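Long-range contact in myosin-I heavy chain (Dictyostelium discoideum, PDB 5EJR), which is an actin-based class VII motor with ATPase activity acting in early phagocytosis and adhesion, represented here by a MyTH4-FERM unit of its tail: residues 226-235 with 268-278. Sequence-based numbering, arbitrary orientation. Where two conformers were deposited one is given.
With EDO (1,2-ethanediol), chain E.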
loop_
_atom_site.group_PDB
_atom_site.type_symbol
_atom_site.label_atom_id
_atom_site.label_comp_id
_atom_site.label_asym_id
_atom_site.label_seq_id
_atom_site.Cartn_x
_atom_site.Cartn_y
_atom_site.Cartn_z
ATOM N N ILE A 226 0.411 5.986 12.272
ATOM C CA ILE A 226 1.051 4.937 11.470
ATOM C C ILE A 226 2.283 4.356 12.180
ATOM O O ILE A 226 3.123 5.100 12.673
ATOM C CB ILE A 226 1.364 5.514 10.042
ATOM C CG1 ILE A 226 1.779 4.454 9.022
ATOM C CG2 ILE A 226 2.385 6.643 10.051
ATOM C CD1 ILE A 226 1.947 5.043 7.576
ATOM N N ASN A 227 2.353 3.038 12.270
ATOM C CA ASN A 227 3.489 2.322 12.849
ATOM C C ASN A 227 4.052 1.441 11.728
ATOM O O ASN A 227 3.394 1.274 10.699
ATOM C CB ASN A 227 3.059 1.449 14.032
ATOM C CG ASN A 227 2.022 2.054 14.952
ATOM O OD1 ASN A 227 2.021 3.259 15.245
ATOM N ND2 ASN A 227 1.120 1.215 15.447
ATOM N N THR A 228 5.249 0.855 11.942
ATOM C CA THR A 228 5.962 -0.038 11.012
ATOM C C THR A 228 5.067 -1.104 10.386
ATOM O O THR A 228 5.143 -1.337 9.185
ATOM C CB THR A 228 7.136 -0.716 11.757
ATOM O OG1 THR A 228 7.943 0.305 12.339
ATOM C CG2 THR A 228 7.991 -1.590 10.852
ATOM N N TYR A 229 4.224 -1.738 11.207
ATOM C CA TYR A 229 3.398 -2.854 10.811
ATOM C C TYR A 229 1.917 -2.521 10.628
ATOM O O TYR A 229 1.102 -3.437 10.559
ATOM C CB TYR A 229 3.594 -4.000 11.818
ATOM C CG TYR A 229 5.050 -4.416 11.980
ATOM C CD1 TYR A 229 5.689 -5.180 11.009
ATOM C CD2 TYR A 229 5.793 -4.016 13.087
ATOM C CE1 TYR A 229 7.016 -5.588 11.160
ATOM C CE2 TYR A 229 7.137 -4.385 13.232
ATOM C CZ TYR A 229 7.738 -5.179 12.268
ATOM O OH TYR A 229 9.056 -5.541 12.382
ATOM N N THR A 230 1.560 -1.236 10.517
ATOM C CA THR A 230 0.140 -0.887 10.352
ATOM C C THR A 230 -0.426 -1.418 9.028
ATOM O O THR A 230 0.150 -1.178 7.960
ATOM C CB THR A 230 -0.084 0.614 10.546
ATOM O OG1 THR A 230 0.382 0.978 11.851
ATOM C CG2 THR A 230 -1.571 1.018 10.412
ATOM N N THR A 231 -1.565 -2.112 9.107
ATOM C CA THR A 231 -2.247 -2.585 7.900
ATOM C C THR A 231 -3.216 -1.515 7.383
ATOM O O THR A 231 -3.636 -0.610 8.123
ATOM C CB THR A 231 -3.024 -3.876 8.156
ATOM O OG1 THR A 231 -4.055 -3.603 9.102
ATOM C CG2 THR A 231 -2.140 -5.040 8.577
ATOM N N ILE A 232 -3.629 -1.658 6.123
ATOM C CA ILE A 232 -4.599 -0.762 5.494
ATOM C C ILE A 232 -5.953 -0.853 6.235
ATOM O O ILE A 232 -6.623 0.169 6.406
ATOM C CB ILE A 232 -4.643 -1.075 3.969
ATOM C CG1 ILE A 232 -3.292 -0.655 3.316
ATOM C CG2 ILE A 232 -5.878 -0.452 3.242
ATOM C CD1 ILE A 232 -3.000 0.899 3.116
ATOM N N ARG A 233 -6.281 -2.048 6.781
ATOM C CA ARG A 233 -7.523 -2.239 7.539
ATOM C C ARG A 233 -7.523 -1.398 8.798
ATOM O O ARG A 233 -8.529 -0.743 9.082
ATOM C CB ARG A 233 -7.798 -3.712 7.859
ATOM C CG ARG A 233 -9.144 -3.969 8.566
ATOM C CD ARG A 233 -10.363 -3.698 7.670
ATOM N NE ARG A 233 -11.011 -2.416 7.967
ATOM C CZ ARG A 233 -11.988 -1.871 7.239
ATOM N NH1 ARG A 233 -12.420 -2.471 6.134
ATOM N NH2 ARG A 233 -12.522 -0.714 7.597
ATOM N N GLU A 234 -6.387 -1.371 9.524
ATOM C CA GLU A 234 -6.229 -0.571 10.747
ATOM C C GLU A 234 -6.305 0.925 10.482
ATOM O O GLU A 234 -6.971 1.614 11.250
ATOM C CB GLU A 234 -4.929 -0.933 11.515
ATOM C CG GLU A 234 -4.928 -2.361 12.053
ATOM C CD GLU A 234 -3.587 -2.934 12.489
ATOM O OE1 GLU A 234 -2.537 -2.483 11.973
ATOM O OE2 GLU A 234 -3.590 -3.871 13.321
ATOM N N ILE A 235 -5.633 1.446 9.426
ATOM C CA ILE A 235 -5.741 2.873 9.117
ATOM C C ILE A 235 -7.146 3.243 8.654
ATOM O O ILE A 235 -7.576 4.351 8.955
ATOM C CB ILE A 235 -4.693 3.511 8.184
ATOM C CG1 ILE A 235 -4.544 2.746 6.866
ATOM C CG2 ILE A 235 -3.346 3.748 8.873
ATOM C CD1 ILE A 235 -4.420 3.691 5.685
ATOM N N VAL A 268 -6.978 -0.821 -2.533
ATOM C CA VAL A 268 -5.792 -1.230 -1.791
ATOM C C VAL A 268 -6.252 -2.347 -0.870
ATOM O O VAL A 268 -7.201 -2.160 -0.130
ATOM C CB VAL A 268 -5.129 -0.064 -1.002
ATOM C CG1 VAL A 268 -3.849 -0.542 -0.306
ATOM C CG2 VAL A 268 -4.817 1.103 -1.921
ATOM N N SER A 269 -5.593 -3.492 -0.901
ATOM C CA SER A 269 -5.997 -4.610 -0.048
ATOM C C SER A 269 -5.934 -4.227 1.393
ATOM O O SER A 269 -4.935 -3.658 1.819
ATOM C CB SER A 269 -5.100 -5.826 -0.280
ATOM O OG SER A 269 -5.527 -6.883 0.567
ATOM N N GLU A 270 -6.975 -4.546 2.154
ATOM C CA GLU A 270 -6.998 -4.286 3.596
ATOM C C GLU A 270 -5.878 -5.030 4.365
ATOM O O GLU A 270 -5.548 -4.634 5.488
ATOM C CB GLU A 270 -8.382 -4.624 4.192
ATOM C CG GLU A 270 -8.763 -6.093 4.151
ATOM C CD GLU A 270 -9.967 -6.415 5.012
ATOM O OE1 GLU A 270 -11.110 -6.208 4.543
ATOM O OE2 GLU A 270 -9.766 -6.837 6.173
ATOM N N THR A 271 -5.306 -6.104 3.778
ATOM C CA THR A 271 -4.234 -6.873 4.432
ATOM C C THR A 271 -2.859 -6.365 4.103
ATOM O O THR A 271 -1.891 -6.865 4.679
ATOM C CB THR A 271 -4.316 -8.371 4.131
ATOM O OG1 THR A 271 -4.325 -8.566 2.715
ATOM C CG2 THR A 271 -5.481 -9.055 4.828
ATOM N N ASP A 272 -2.739 -5.394 3.179
ATOM C CA ASP A 272 -1.420 -4.879 2.863
ATOM C C ASP A 272 -0.916 -4.006 4.035
ATOM O O ASP A 272 -1.729 -3.426 4.775
ATOM C CB ASP A 272 -1.463 -3.989 1.608
ATOM C CG ASP A 272 -1.546 -4.656 0.246
ATOM O OD1 ASP A 272 -1.619 -5.915 0.192
ATOM O OD2 ASP A 272 -1.545 -3.920 -0.773
ATOM N N MET A 273 0.418 -3.890 4.141
ATOM C CA MET A 273 1.113 -3.022 5.094
ATOM C C MET A 273 1.137 -1.685 4.424
ATOM O O MET A 273 1.567 -1.605 3.271
ATOM C CB MET A 273 2.568 -3.484 5.304
ATOM C CG MET A 273 2.680 -4.827 5.941
ATOM S SD MET A 273 1.536 -4.969 7.318
ATOM C CE MET A 273 2.525 -5.850 8.417
ATOM N N ILE A 274 0.679 -0.631 5.115
ATOM C CA ILE A 274 0.675 0.724 4.512
ATOM C C ILE A 274 2.068 1.156 4.029
ATOM O O ILE A 274 2.183 1.694 2.925
ATOM C CB ILE A 274 -0.006 1.815 5.404
ATOM C CG1 ILE A 274 0.073 3.211 4.738
ATOM C CG2 ILE A 274 0.551 1.819 6.838
ATOM C CD1 ILE A 274 -0.932 4.215 5.232
ATOM N N TYR A 275 3.119 0.828 4.798
ATOM C CA TYR A 275 4.486 1.183 4.399
ATOM C C TYR A 275 4.963 0.410 3.164
ATOM O O TYR A 275 5.697 0.984 2.355
ATOM C CB TYR A 275 5.457 1.076 5.578
ATOM C CG TYR A 275 5.450 2.300 6.480
ATOM C CD1 TYR A 275 5.562 3.584 5.951
ATOM C CD2 TYR A 275 5.387 2.171 7.863
ATOM C CE1 TYR A 275 5.576 4.711 6.776
ATOM C CE2 TYR A 275 5.403 3.290 8.696
ATOM C CZ TYR A 275 5.504 4.556 8.147
ATOM O OH TYR A 275 5.513 5.660 8.957
ATOM N N ASP A 276 4.476 -0.849 2.965
ATOM C CA ASP A 276 4.809 -1.616 1.751
ATOM C C ASP A 276 4.184 -0.950 0.524
ATOM O O ASP A 276 4.804 -0.910 -0.533
ATOM C CB ASP A 276 4.381 -3.084 1.862
ATOM C CG ASP A 276 5.246 -3.943 2.769
ATOM O OD1 ASP A 276 6.399 -3.537 3.056
ATOM O OD2 ASP A 276 4.786 -5.046 3.165
ATOM N N VAL A 277 2.963 -0.380 0.687
ATOM C CA VAL A 277 2.255 0.337 -0.369
ATOM C C VAL A 277 3.030 1.614 -0.714
ATOM O O VAL A 277 3.198 1.914 -1.894
ATOM C CB VAL A 277 0.768 0.663 -0.011
ATOM C CG1 VAL A 277 0.077 1.404 -1.150
ATOM C CG2 VAL A 277 -0.021 -0.576 0.388
ATOM N N LEU A 278 3.488 2.368 0.300
ATOM C CA LEU A 278 4.222 3.607 0.043
ATOM C C LEU A 278 5.515 3.378 -0.733
ATOM O O LEU A 278 5.851 4.195 -1.597
ATOM C CB LEU A 278 4.469 4.433 1.318
ATOM C CG LEU A 278 3.215 5.040 1.950
ATOM C CD1 LEU A 278 3.499 5.474 3.396
ATOM C CD2 LEU A 278 2.686 6.219 1.121
HETATM C C1 EDO E . -11.497 -3.887 -0.017
HETATM O O1 EDO E . -11.337 -2.535 0.428
HETATM C C2 EDO E . -10.087 -4.545 -0.276
HETATM O O2 EDO E . -9.549 -4.917 0.987
HETATM O O HOH W 1 3.017 -0.767 7.556
#
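Thr-231 and Met-273 pair through a single beta bridge, a non-hydrogen-bonded antiparallel pair flanked by the bonds from Ile-274 N to Thr-230 O (2.9 Å) and from Ile-232 N to Asp-272 O. The bridge joins the loops that lead into helices 232-243 and 274-283 of the ubiquitin-like lobe of the FERM domain, and each of its two residues is the N-cap of the helix that follows. At Thr-231 the cap is a full capping box: OG1 accepts from Glu-234 N while Glu-234 OE1, approached from above its carboxylate plane, accepts from Thr-231 N. A third backbone bond runs from Arg-233 N to Glu-270 O.

Beside the bridge, Ile-274 is the centre of an apolar cluster. Its CD1 meets Ile-235 CD1 at 3.6 Å, its CG2 lies against Ile-226 CD1, and its CB touches Ile-232 CD1; the Ile-232 and Val-268 side chains cross at about a right angle, CG1 to CG1 3.7 Å. Phe-292 of strand 290-296 packs on both Ile-232 and Ile-274. Ile-226 is extended, CG1 opposite its own N (chi1 -169°), which carries CD1 over one face of the Tyr-275 ring, 3.9 Å from the centroid, a CH-pi contact offset toward the rim. Thr-228 O lies in plane at the edge of that ring. Replacing Tyr-275 with alanine would probably leave Ile-226 CD1 without its aromatic cover and open a gap beside the turn 227-230.

At the Glu-270 end, Arg-233 lays CD against Glu-270 OE2, while its guanidinium forms a salt bridge with Asp-237 and bonds to Phe-253 O. At the other end, a water donates to Thr-228 O (2.7 Å) and Thr-230 O while accepting from Tyr-275 N at 3.2 Å.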